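Local coordinates for protein COG0778: Nitroreductase (Streptococcus pneumoniae, PDB 2B67) that binds flavin mononucleotide at its subunit interface and probably uses NAD(P)H to reduce substrates, as in other members of the nitroreductase family, at residues Asn44-Trp48 against Arg90-Ile94; Asn57-Ala61 against Val72-Thr78; Ile151-Leu157 against Leu178-Tyr184. The contacts are given in a common frame with arbitrary orientation. Residue numbers count along the deposited sequence, not the author numbering.

How the contacts relate
All three contacts are largely buried, but each is held together differently. In contact 1 an irregular loop meets a helix. R90 gives one weak hydrogen bond to Q46 O and meets W48 O through water; I94 adds apolar packing. Contact 2 is side-chain packing of a short helix on a helix-to-strand turn. Contact 3 is backbone-paired sheet. Contacts 2 and 3 adjoin, because strands 77-84 and 174-183 are neighbours: V77 O lies 2.7 Å from V182 N, a probable hydrogen bond. Contacts 1 and 3 lie about 25 Å apart, centre to centre. Both touch the second subunit, unlike contact 2. They line different FMN pockets, N44 one and N154 to L157 the other.

Contact 1: Asn44-Trp48 against Arg90-Ile94; sequences NSQPW and RARKI. With ACY (acetic acid), chain F.
Segment 44-48 is an irregular loop running into strand 48-53. Segment 90-94 is a turn of helix 87-98. S45 CA lies 6.1 Å from A91 CA, and P47 CA lies 6.3 Å from R90 CA. N44 has positive phi (54°). Its side chain reaches the FMN, and its ND2 bonds to Y193 O of the second subunit. S45 O sits 3.0 Å from R90 CD and 3.1 Å from I94 CD1, so both helix side chains crowd this carbonyl. Q46 also has positive phi (37°). Its side chain folds back, Q46 NE2 donating to N44 O at 3.2 Å, and Q46 CG packs 3.8 Å from I94 CD1. OE1 of Q46 accepts from L195 N of the second subunit. R90 NH1 gives a weak hydrogen bond to Q46 O at 2.8 Å. P47 centres an inverse gamma turn, with a weak W48 N to Q46 O bond of 2.9 Å. P47 CA lies over one guanidinium face and is 3.7 Å from R90 CD. R90 is t, p, p, and its NE salt-bridges D84. Water 1 joins W48 O (2.7 Å) to R90 NH2 (2.6 Å). K93 NZ hydrogen-bonds OXT of an acetic acid, probably from the crystallisation liquor, at 2.8 Å, and forms a salt bridge with E199 of the second subunit. The arrangement belongs to the FMN-binding dimer interface of the nitroreductase fold.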
ATOM      1  N   ASN A  44      -2.975  10.431  -9.228  1.00 15.80           N
ATOM      2  CA  ASN A  44      -3.491  11.201  -8.107  1.00 15.22           C
ATOM      3  C   ASN A  44      -5.003  11.016  -8.013  1.00 14.52           C
ATOM      4  O   ASN A  44      -5.705  11.907  -7.590  1.00 15.00           O
ATOM      5  CB  ASN A  44      -3.094  12.694  -8.211  1.00 15.19           C
ATOM      6  CG  ASN A  44      -3.322  13.461  -6.924  1.00 16.71           C
ATOM      7  OD1 ASN A  44      -3.247  12.911  -5.793  1.00 16.49           O
ATOM      8  ND2 ASN A  44      -3.566  14.760  -7.071  1.00 17.40           N
ATOM      9  N   SER A  45      -5.487   9.816  -8.352  1.00 15.02           N
ATOM     10  CA  SER A  45      -6.915   9.510  -8.305  1.00 14.48           C
ATOM     11  C   SER A  45      -7.487   9.376  -6.886  1.00 14.16           C
ATOM     12  O   SER A  45      -8.681   9.486  -6.703  1.00 14.23           O
ATOM     13  CB  SER A  45      -7.221   8.228  -9.098  1.00 15.26           C
ATOM     14  OG  SER A  45      -6.661   7.068  -8.464  1.00 13.95           O
ATOM     15  N   GLN A  46      -6.635   9.132  -5.888  1.00 13.76           N
ATOM     16  CA  GLN A  46      -7.055   9.071  -4.471  1.00 13.25           C
ATOM     17  C   GLN A  46      -8.440   8.412  -4.291  1.00 13.37           C
ATOM     18  O   GLN A  46      -9.383   9.032  -3.805  1.00 14.40           O
ATOM     19  CB  GLN A  46      -6.967  10.458  -3.794  1.00 14.06           C
ATOM     20  CG  GLN A  46      -7.601  11.611  -4.539  1.00 15.05           C
ATOM     21  CD  GLN A  46      -7.041  13.000  -4.116  1.00 13.30           C
ATOM     22  OE1 GLN A  46      -7.193  13.425  -2.977  1.00 13.87           O
ATOM     23  NE2 GLN A  46      -6.438  13.695  -5.055  1.00 13.39           N
ATOM     24  N   PRO A  47      -8.562   7.143  -4.705  1.00 12.83           N
ATOM     25  CA  PRO A  47      -9.874   6.547  -4.890  1.00 13.27           C
ATOM     26  C   PRO A  47     -10.404   5.894  -3.625  1.00 14.00           C
ATOM     27  O   PRO A  47     -10.849   4.750  -3.677  1.00 16.67           O
ATOM     28  CB  PRO A  47      -9.606   5.496  -5.977  1.00 13.69           C
ATOM     29  CG  PRO A  47      -8.193   4.993  -5.654  1.00 13.85           C
ATOM     30  CD  PRO A  47      -7.465   6.228  -5.118  1.00 13.90           C
ATOM     31  N   TRP A  48     -10.368   6.611  -2.508  1.00 14.29           N
ATOM     32  CA  TRP A  48     -10.539   6.010  -1.179  1.00 14.18           C
ATOM     33  C   TRP A  48     -11.585   6.708  -0.346  1.00 13.78           C
ATOM     34  O   TRP A  48     -11.866   7.918  -0.518  1.00 13.88           O
ATOM     35  CB  TRP A  48      -9.207   5.976  -0.390  1.00 14.70           C
ATOM     36  CG  TRP A  48      -8.321   7.191  -0.478  1.00 14.78           C
ATOM     37  CD1 TRP A  48      -8.595   8.472  -0.017  1.00 15.70           C
ATOM     38  CD2 TRP A  48      -6.986   7.234  -0.993  1.00 12.54           C
ATOM     39  NE1 TRP A  48      -7.514   9.305  -0.253  1.00 17.34           N
ATOM     40  CE2 TRP A  48      -6.519   8.572  -0.855  1.00 14.23           C
ATOM     41  CE3 TRP A  48      -6.143   6.281  -1.573  1.00 11.87           C
ATOM     42  CZ2 TRP A  48      -5.236   8.957  -1.244  1.00 14.43           C
ATOM     43  CZ3 TRP A  48      -4.878   6.671  -1.975  1.00 14.23           C
ATOM     44  CH2 TRP A  48      -4.436   7.992  -1.816  1.00 13.90           C
ATOM     45  N   ARG A  90     -14.714   9.103  -9.914  1.00 15.67           N
ATOM     46  CA  ARG A  90     -13.641   9.501  -8.986  1.00 15.99           C
ATOM     47  C   ARG A  90     -12.786  10.606  -9.606  1.00 17.21           C
ATOM     48  O   ARG A  90     -12.492  11.604  -8.929  1.00 18.38           O
ATOM     49  CB  ARG A  90     -12.802   8.278  -8.556  1.00 16.57           C
ATOM     50  CG  ARG A  90     -11.482   8.582  -7.780  1.00 16.00           C
ATOM     51  CD  ARG A  90     -11.666   9.378  -6.458  1.00 14.44           C
ATOM     52  NE  ARG A  90     -12.823   8.970  -5.670  1.00 14.50           N
ATOM     53  CZ  ARG A  90     -13.016   9.161  -4.356  1.00 14.46           C
ATOM     54  NH1 ARG A  90     -12.093   9.720  -3.551  1.00 12.84           N
ATOM     55  NH2 ARG A  90     -14.172   8.751  -3.835  1.00 14.78           N
ATOM     56  N   ALA A  91     -12.395  10.450 -10.879  1.00 17.03           N
ATOM     57  CA  ALA A  91     -11.643  11.499 -11.578  1.00 17.44           C
ATOM     58  C   ALA A  91     -12.445  12.790 -11.618  1.00 17.68           C
ATOM     59  O   ALA A  91     -11.905  13.874 -11.383  1.00 17.90           O
ATOM     60  CB  ALA A  91     -11.278  11.076 -13.003  1.00 16.28           C
ATOM     61  N   ARG A  92     -13.738  12.671 -11.904  0.50 17.72           N
ATOM     62  CA  ARG A  92     -14.586  13.844 -12.065  0.50 18.20           C
ATOM     63  C   ARG A  92     -14.771  14.551 -10.729  0.50 18.20           C
ATOM     64  O   ARG A  92     -14.782  15.787 -10.673  0.50 18.31           O
ATOM     65  CB  ARG A  92     -15.929  13.459 -12.680  0.50 18.14           C
ATOM     66  CG  ARG A  92     -15.865  13.261 -14.183  0.50 19.19           C
ATOM     67  CD  ARG A  92     -17.235  12.932 -14.739  0.50 22.31           C
ATOM     68  NE  ARG A  92     -17.421  13.485 -16.080  0.50 25.24           N
ATOM     69  CZ  ARG A  92     -18.352  14.380 -16.411  0.50 27.09           C
ATOM     70  NH1 ARG A  92     -19.202  14.847 -15.492  0.50 26.80           N
ATOM     71  NH2 ARG A  92     -18.430  14.814 -17.671  0.50 27.40           N
ATOM     72  N   LYS A  93     -14.910  13.754  -9.664  1.00 17.63           N
ATOM     73  CA  LYS A  93     -14.962  14.253  -8.283  1.00 17.66           C
ATOM     74  C   LYS A  93     -13.743  15.117  -7.942  1.00 16.23           C
ATOM     75  O   LYS A  93     -13.884  16.193  -7.404  1.00 17.21           O
ATOM     76  CB  LYS A  93     -15.031  13.077  -7.298  1.00 17.92           C
ATOM     77  CG  LYS A  93     -15.318  13.495  -5.834  1.00 19.48           C
ATOM     78  CD  LYS A  93     -15.141  12.299  -4.867  1.00 18.16           C
ATOM     79  CE  LYS A  93     -15.355  12.722  -3.408  1.00 22.05           C
ATOM     80  NZ  LYS A  93     -16.808  12.929  -3.091  1.00 24.45           N
ATOM     81  N   ILE A  94     -12.549  14.663  -8.288  1.00 15.85           N
ATOM     82  CA  ILE A  94     -11.348  15.437  -8.016  1.00 16.22           C
ATOM     83  C   ILE A  94     -11.436  16.804  -8.744  1.00 16.93           C
ATOM     84  O   ILE A  94     -11.231  17.860  -8.130  1.00 17.54           O
ATOM     85  CB  ILE A  94     -10.099  14.597  -8.354  1.00 16.90           C
ATOM     86  CG1 ILE A  94      -9.910  13.547  -7.216  1.00 17.46           C
ATOM     87  CG2 ILE A  94      -8.869  15.478  -8.504  1.00 16.02           C
ATOM     88  CD1 ILE A  94      -9.560  12.252  -7.682  1.00 21.66           C
TER
HETATM   89  C   ACY F 805     -18.855  10.139  -2.318  1.00 30.90           C
HETATM   90  O   ACY F 805     -19.428   9.467  -1.435  1.00 30.56           O
HETATM   91  OXT ACY F 805     -17.640  10.434  -2.281  1.00 31.00           O
HETATM   92  CH3 ACY F 805     -19.678  10.604  -3.484  1.00 30.92           C
HETATM   93  O   HOH W   1     -14.191   9.028  -1.252  1.00 12.86           O

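Contact 2: Asn57-Ala61 against Val72-Thr78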
ATOM      1  N   ASN A  57     -19.963  -0.973  15.601  1.00 19.49           N
ATOM      2  CA  ASN A  57     -18.889  -1.930  15.819  1.00 18.33           C
ATOM      3  C   ASN A  57     -19.353  -3.354  16.055  1.00 18.41           C
ATOM      4  O   ASN A  57     -18.742  -4.283  15.543  1.00 18.89           O
ATOM      5  CB  ASN A  57     -17.996  -1.509  16.969  1.00 18.64           C
ATOM      6  CG  ASN A  57     -17.409  -0.128  16.758  1.00 18.00           C
ATOM      7  OD1 ASN A  57     -16.225   0.021  16.471  1.00 17.18           O
ATOM      8  ND2 ASN A  57     -18.244   0.876  16.886  1.00 14.30           N
ATOM      9  N   ALA A  58     -20.401  -3.527  16.849  1.00 16.79           N
ATOM     10  CA  ALA A  58     -20.873  -4.880  17.184  1.00 16.24           C
ATOM     11  C   ALA A  58     -21.442  -5.592  15.956  1.00 15.94           C
ATOM     12  O   ALA A  58     -21.213  -6.782  15.783  1.00 16.04           O
ATOM     13  CB  ALA A  58     -21.918  -4.839  18.313  1.00 16.13           C
ATOM     14  N   GLU A  59     -22.230  -4.851  15.170  0.50 15.68           N
ATOM     15  CA  GLU A  59     -22.771  -5.282  13.883  0.50 15.56           C
ATOM     16  C   GLU A  59     -21.633  -5.688  12.943  0.50 14.69           C
ATOM     17  O   GLU A  59     -21.594  -6.813  12.430  0.50 14.00           O
ATOM     18  CB  GLU A  59     -23.553  -4.129  13.230  0.50 16.38           C
ATOM     19  CG  GLU A  59     -25.090  -4.247  13.213  0.50 18.64           C
ATOM     20  CD  GLU A  59     -25.716  -3.721  11.905  0.50 23.74           C
ATOM     21  OE1 GLU A  59     -26.241  -4.544  11.109  0.50 23.03           O
ATOM     22  OE2 GLU A  59     -25.668  -2.489  11.664  0.50 24.08           O
ATOM     23  N   LEU A  60     -20.700  -4.762  12.738  1.00 13.54           N
ATOM     24  CA  LEU A  60     -19.553  -4.996  11.843  1.00 13.08           C
ATOM     25  C   LEU A  60     -18.788  -6.245  12.232  1.00 13.38           C
ATOM     26  O   LEU A  60     -18.413  -7.045  11.377  1.00 12.86           O
ATOM     27  CB  LEU A  60     -18.620  -3.761  11.807  1.00 12.86           C
ATOM     28  CG  LEU A  60     -17.372  -3.886  10.943  1.00 12.45           C
ATOM     29  CD1 LEU A  60     -17.751  -4.128   9.445  1.00 11.67           C
ATOM     30  CD2 LEU A  60     -16.471  -2.652  11.108  1.00  9.89           C
ATOM     31  N   ALA A  61     -18.568  -6.426  13.540  1.00 13.98           N
ATOM     32  CA  ALA A  61     -17.797  -7.550  14.035  1.00 13.71           C
ATOM     33  C   ALA A  61     -18.384  -8.906  13.637  1.00 14.21           C
ATOM     34  O   ALA A  61     -17.632  -9.876  13.494  1.00 13.64           O
ATOM     35  CB  ALA A  61     -17.678  -7.472  15.559  1.00 14.06           C
ATOM     36  N   VAL A  72     -12.540  -6.845  16.216  1.00 16.63           N
ATOM     37  CA  VAL A  72     -13.449  -5.797  15.828  1.00 16.48           C
ATOM     38  C   VAL A  72     -14.449  -5.442  16.959  1.00 17.39           C
ATOM     39  O   VAL A  72     -14.813  -4.265  17.123  1.00 17.10           O
ATOM     40  CB  VAL A  72     -14.158  -6.104  14.493  1.00 15.37           C
ATOM     41  CG1 VAL A  72     -15.046  -4.915  14.070  1.00 15.76           C
ATOM     42  CG2 VAL A  72     -13.123  -6.391  13.401  1.00 14.06           C
ATOM     43  N   SER A  73     -14.876  -6.435  17.742  1.00 18.55           N
ATOM     44  CA  SER A  73     -15.815  -6.166  18.870  1.00 18.60           C
ATOM     45  C   SER A  73     -15.186  -5.310  19.942  1.00 18.33           C
ATOM     46  O   SER A  73     -15.861  -4.415  20.475  1.00 18.78           O
ATOM     47  CB  SER A  73     -16.283  -7.457  19.554  1.00 19.65           C
ATOM     48  OG  SER A  73     -17.077  -8.238  18.699  1.00 21.05           O
ATOM     49  N   SER A  74     -13.924  -5.579  20.265  0.50 18.22           N
ATOM     50  CA  SER A  74     -13.250  -4.858  21.344  0.50 18.50           C
ATOM     51  C   SER A  74     -12.693  -3.511  20.946  0.50 17.82           C
ATOM     52  O   SER A  74     -12.823  -2.559  21.716  0.50 17.35           O
ATOM     53  CB  SER A  74     -12.135  -5.692  21.943  0.50 18.73           C
ATOM     54  OG  SER A  74     -12.687  -6.808  22.602  0.50 21.98           O
ATOM     55  N   ALA A  75     -12.069  -3.427  19.763  1.00 16.83           N
ATOM     56  CA  ALA A  75     -11.391  -2.195  19.355  1.00 16.39           C
ATOM     57  C   ALA A  75     -12.324  -0.989  19.501  1.00 15.97           C
ATOM     58  O   ALA A  75     -13.459  -1.032  19.056  1.00 16.16           O
ATOM     59  CB  ALA A  75     -10.842  -2.298  17.942  1.00 16.17           C
ATOM     60  N   PRO A  76     -11.847   0.090  20.159  1.00 16.81           N
ATOM     61  CA  PRO A  76     -12.731   1.253  20.357  1.00 16.42           C
ATOM     62  C   PRO A  76     -13.200   1.804  18.995  1.00 15.83           C
ATOM     63  O   PRO A  76     -14.300   2.353  18.878  1.00 15.97           O
ATOM     64  CB  PRO A  76     -11.822   2.264  21.065  1.00 16.32           C
ATOM     65  CG  PRO A  76     -10.702   1.507  21.604  1.00 17.65           C
ATOM     66  CD  PRO A  76     -10.501   0.302  20.750  1.00 15.88           C
ATOM     67  N   VAL A  77     -12.353   1.643  17.977  1.00 14.19           N
ATOM     68  CA  VAL A  77     -12.627   2.174  16.649  1.00 13.07           C
ATOM     69  C   VAL A  77     -12.200   1.141  15.625  1.00 12.93           C
ATOM     70  O   VAL A  77     -11.180   0.484  15.809  1.00 13.23           O
ATOM     71  CB  VAL A  77     -11.837   3.502  16.381  1.00 12.30           C
ATOM     72  CG1 VAL A  77     -12.039   4.003  14.930  1.00 12.37           C
ATOM     73  CG2 VAL A  77     -12.229   4.553  17.364  1.00 12.55           C
ATOM     74  N   THR A  78     -12.974   1.034  14.545  1.00 12.64           N
ATOM     75  CA  THR A  78     -12.581   0.305  13.346  1.00 13.03           C
ATOM     76  C   THR A  78     -12.825   1.215  12.149  1.00 13.62           C
ATOM     77  O   THR A  78     -13.856   1.867  12.040  1.00 13.55           O
ATOM     78  CB  THR A  78     -13.345  -1.018  13.143  1.00 12.26           C
ATOM     79  OG1 THR A  78     -13.043  -1.911  14.218  1.00 11.51           O
ATOM     80  CG2 THR A  78     -12.944  -1.700  11.773  1.00 12.01           C
TER
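L60 lays its CD2 methyl against V72 CG1, 4.0 Å away, and T78 CG2, 3.7 Å away. It thus touches both the end of helix 68-74 and the start of strand 77-84. One residue on, A61 lets the backbones come close: A61 CA is 5.0 Å from V72 CA. The small A61 CB rests 3.9 Å from V72 CB and 3.3 Å from S73 OG. That hydroxyl is hydrogen-bonded to F69 O within its own helix. V72 also covers the backbone of helix 57-61, its CG1 lying 4.0 Å from N57 O and 3.8 Å from A61 CA. The place is an edge of the alpha-beta sandwich. Helix 57-61 follows strand 48-53, and helix 68-74 leads through A75 and P76 into the neighbouring antiparallel strand 77-84. A75 is the first residue to leave helical angles, and P76 follows it in the turn. N57 turns its side chain in over this turn. N57 OD1 is 3.9 Å from each of A75 O, P76 O and T78 N, and 4.2 Å from V77 CA. V77 points its CB away from the short helix. T78 points its CB toward it, and its backbone pairs with V53.

Contact 3: Ile151-Leu157 against Leu178-Tyr184; sequences IGSNIIL and LLITVGY
Strands 152-156 and 178-183 are extended and antiparallel, 4.6 Å apart at closest approach and 164° between directions. G152-G183, N154-T181 and I156-L179 are hydrogen-bonded pairs, as in I156 N to L179 O, 2.7 Å, and G183 N to G152 O, 3.1 Å; G152 N to G183 O, 2.8 Å, is weak. S153-V182 and I155-I180 are the non-hydrogen-bonded pairs between them. A CB on G152 would clash with G183 O, so glycine suits this tight end. Beside this end I151 (m, t) packs its CG2 3.4 Å from V182 CG1 and its CG1 3.7 Å from Y184 CZ. S153, I155, I180 and V182 share one face, which helix 124-148 covers. On it I155 CG1 meets CD1 of I180 (m, m) at 3.9 Å. L178 (m, t) points its CB sideways but brings its end in, with CD2 3.4 Å from I155 CG2 and 4.1 Å from L157 CD1. I155, L157 and L178 pack on P40, A42 and L133 of the second subunit. On the other face I156 CD1 packs 3.7 Å from T181 CG2, and V72 touches both residues. N154 to L157 line the FMN pocket. This is the sheet's outermost antiparallel strand pair within the chain, joined through helix 161-168, beside the flavin.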
ATOM      1  N   ILE A 151      -0.840   5.278  18.812  1.00 17.80           N
ATOM      2  CA  ILE A 151      -2.079   4.476  18.699  1.00 16.82           C
ATOM      3  C   ILE A 151      -1.802   3.182  17.908  1.00 15.99           C
ATOM      4  O   ILE A 151      -1.196   3.224  16.816  1.00 15.38           O
ATOM      5  CB  ILE A 151      -3.247   5.307  18.101  1.00 17.34           C
ATOM      6  CG1 ILE A 151      -3.480   6.580  18.958  1.00 17.81           C
ATOM      7  CG2 ILE A 151      -4.586   4.476  18.019  1.00 16.53           C
ATOM      8  CD1 ILE A 151      -4.379   7.643  18.305  1.00 17.46           C
ATOM      9  N   GLY A 152      -2.212   2.056  18.485  1.00 14.74           N
ATOM     10  CA  GLY A 152      -2.054   0.722  17.894  1.00 14.53           C
ATOM     11  C   GLY A 152      -3.136   0.496  16.850  1.00 14.84           C
ATOM     12  O   GLY A 152      -4.091   1.290  16.765  1.00 15.13           O
ATOM     13  N   SER A 153      -2.971  -0.541  16.022  1.00 14.43           N
ATOM     14  CA  SER A 153      -3.909  -0.866  14.939  1.00 14.37           C
ATOM     15  C   SER A 153      -3.602  -2.247  14.427  1.00 14.31           C
ATOM     16  O   SER A 153      -2.518  -2.767  14.664  1.00 13.66           O
ATOM     17  CB  SER A 153      -3.783   0.126  13.763  1.00 13.72           C
ATOM     18  OG  SER A 153      -2.429   0.252  13.314  1.00 16.73           O
ATOM     19  N   ASN A 154      -4.550  -2.831  13.704  1.00 14.23           N
ATOM     20  CA  ASN A 154      -4.282  -4.038  12.932  1.00 14.25           C
ATOM     21  C   ASN A 154      -5.079  -3.969  11.623  1.00 14.47           C
ATOM     22  O   ASN A 154      -6.218  -3.505  11.635  1.00 14.59           O
ATOM     23  CB  ASN A 154      -4.679  -5.270  13.734  1.00 14.01           C
ATOM     24  CG  ASN A 154      -4.158  -6.548  13.149  1.00 15.76           C
ATOM     25  OD1 ASN A 154      -4.758  -7.596  13.325  1.00 18.12           O
ATOM     26  ND2 ASN A 154      -3.034  -6.478  12.458  1.00 14.03           N
ATOM     27  N   ILE A 155      -4.494  -4.434  10.509  1.00 13.52           N
ATOM     28  CA  ILE A 155      -5.164  -4.462   9.205  1.00 13.77           C
ATOM     29  C   ILE A 155      -5.778  -5.871   9.092  1.00 14.75           C
ATOM     30  O   ILE A 155      -5.081  -6.877   9.307  1.00 15.00           O
ATOM     31  CB  ILE A 155      -4.122  -4.198   8.071  1.00 14.60           C
ATOM     32  CG1 ILE A 155      -3.595  -2.762   8.154  1.00 14.26           C
ATOM     33  CG2 ILE A 155      -4.700  -4.445   6.681  1.00 13.81           C
ATOM     34  CD1 ILE A 155      -2.288  -2.513   7.437  1.00 18.22           C
ATOM     35  N   ILE A 156      -7.076  -5.940   8.806  1.00 13.19           N
ATOM     36  CA  ILE A 156      -7.804  -7.196   8.769  1.00 14.39           C
ATOM     37  C   ILE A 156      -8.380  -7.322   7.375  1.00 14.27           C
ATOM     38  O   ILE A 156      -9.064  -6.417   6.874  1.00 14.38           O
ATOM     39  CB  ILE A 156      -8.972  -7.229   9.841  1.00 13.30           C
ATOM     40  CG1 ILE A 156      -8.397  -7.301  11.257  1.00 15.23           C
ATOM     41  CG2 ILE A 156      -9.939  -8.358   9.600  1.00 11.68           C
ATOM     42  CD1 ILE A 156      -9.461  -6.946  12.336  1.00 15.88           C
ATOM     43  N   LEU A 157      -8.063  -8.441   6.753  1.00 14.71           N
ATOM     44  CA  LEU A 157      -8.609  -8.806   5.480  1.00 16.52           C
ATOM     45  C   LEU A 157      -9.621  -9.954   5.615  1.00 16.13           C
ATOM     46  O   LEU A 157     -10.444 -10.177   4.721  1.00 16.75           O
ATOM     47  CB  LEU A 157      -7.442  -9.218   4.579  1.00 17.03           C
ATOM     48  CG  LEU A 157      -7.649  -9.393   3.081  1.00 20.00           C
ATOM     49  CD1 LEU A 157      -8.572  -8.317   2.501  1.00 22.34           C
ATOM     50  CD2 LEU A 157      -6.290  -9.396   2.388  1.00 18.07           C
ATOM     51  N   LEU A 178     -10.497  -3.385   3.369  1.00 14.84           N
ATOM     52  CA  LEU A 178      -9.773  -3.721   4.623  1.00 14.92           C
ATOM     53  C   LEU A 178     -10.540  -3.149   5.800  1.00 14.60           C
ATOM     54  O   LEU A 178     -11.160  -2.077   5.681  1.00 14.17           O
ATOM     55  CB  LEU A 178      -8.392  -2.997   4.651  1.00 15.03           C
ATOM     56  CG  LEU A 178      -7.219  -3.412   3.767  1.00 16.18           C
ATOM     57  CD1 LEU A 178      -6.010  -2.478   3.968  1.00 17.87           C
ATOM     58  CD2 LEU A 178      -6.818  -4.892   4.005  1.00 15.94           C
ATOM     59  N   LEU A 179     -10.435  -3.817   6.946  1.00 14.53           N
ATOM     60  CA  LEU A 179     -10.852  -3.240   8.221  1.00 15.05           C
ATOM     61  C   LEU A 179      -9.574  -2.971   9.006  1.00 14.83           C
ATOM     62  O   LEU A 179      -8.718  -3.841   9.112  1.00 15.55           O
ATOM     63  CB  LEU A 179     -11.777  -4.193   9.027  1.00 14.91           C
ATOM     64  CG  LEU A 179     -13.047  -4.723   8.339  1.00 16.88           C
ATOM     65  CD1 LEU A 179     -13.894  -5.553   9.334  1.00 15.59           C
ATOM     66  CD2 LEU A 179     -13.904  -3.573   7.711  1.00 12.05           C
ATOM     67  N   ILE A 180      -9.453  -1.775   9.551  1.00 13.92           N
ATOM     68  CA  ILE A 180      -8.302  -1.391  10.355  1.00 13.80           C
ATOM     69  C   ILE A 180      -8.831  -1.137  11.739  1.00 13.66           C
ATOM     70  O   ILE A 180      -9.516  -0.120  11.949  1.00 12.92           O
ATOM     71  CB  ILE A 180      -7.677  -0.028   9.921  1.00 13.30           C
ATOM     72  CG1 ILE A 180      -7.686   0.173   8.399  1.00 17.48           C
ATOM     73  CG2 ILE A 180      -6.313   0.156  10.589  1.00 14.43           C
ATOM     74  CD1 ILE A 180      -6.551  -0.304   7.709  1.00 17.28           C
ATOM     75  N   THR A 181      -8.518  -2.022  12.676  1.00 13.55           N
ATOM     76  CA  THR A 181      -8.889  -1.771  14.065  1.00 14.07           C
ATOM     77  C   THR A 181      -7.962  -0.741  14.678  1.00 14.69           C
ATOM     78  O   THR A 181      -6.781  -0.688  14.351  1.00 13.68           O
ATOM     79  CB  THR A 181      -8.850  -3.037  14.904  1.00 13.92           C
ATOM     80  OG1 THR A 181      -7.568  -3.670  14.744  1.00 16.81           O
ATOM     81  CG2 THR A 181     -10.024  -4.000  14.460  1.00 10.36           C
ATOM     82  N   VAL A 182      -8.506   0.078  15.570  1.00 15.40           N
ATOM     83  CA  VAL A 182      -7.733   1.189  16.138  1.00 14.99           C
ATOM     84  C   VAL A 182      -7.905   1.227  17.640  1.00 16.16           C
ATOM     85  O   VAL A 182      -9.028   1.162  18.146  1.00 15.50           O
ATOM     86  CB  VAL A 182      -8.114   2.538  15.505  1.00 14.61           C
ATOM     87  CG1 VAL A 182      -7.168   3.629  16.018  1.00 13.99           C
ATOM     88  CG2 VAL A 182      -7.988   2.440  13.951  1.00 12.17           C
ATOM     89  N   GLY A 183      -6.790   1.266  18.351  1.00 16.43           N
ATOM     90  CA  GLY A 183      -6.848   1.325  19.796  1.00 18.09           C
ATOM     91  C   GLY A 183      -5.488   1.271  20.420  1.00 19.41           C
ATOM     92  O   GLY A 183      -4.475   1.032  19.756  1.00 18.62           O
ATOM     93  N   TYR A 184      -5.462   1.474  21.730  1.00 21.82           N
ATOM     94  CA  TYR A 184      -4.228   1.348  22.479  1.00 23.41           C
ATOM     95  C   TYR A 184      -4.027  -0.096  22.870  1.00 25.83           C
ATOM     96  O   TYR A 184      -4.995  -0.799  23.181  1.00 27.17           O
ATOM     97  CB  TYR A 184      -4.296   2.262  23.695  1.00 22.61           C
ATOM     98  CG  TYR A 184      -4.355   3.706  23.292  1.00 21.83           C
ATOM     99  CD1 TYR A 184      -5.579   4.359  23.141  1.00 18.51           C
ATOM    100  CD2 TYR A 184      -3.182   4.420  23.031  1.00 19.05           C
ATOM    101  CE1 TYR A 184      -5.627   5.713  22.782  1.00 19.88           C
ATOM    102  CE2 TYR A 184      -3.226   5.760  22.668  1.00 19.06           C
ATOM    103  CZ  TYR A 184      -4.447   6.399  22.542  1.00 19.87           C
ATOM    104  OH  TYR A 184      -4.496   7.729  22.165  1.00 20.57           O
TER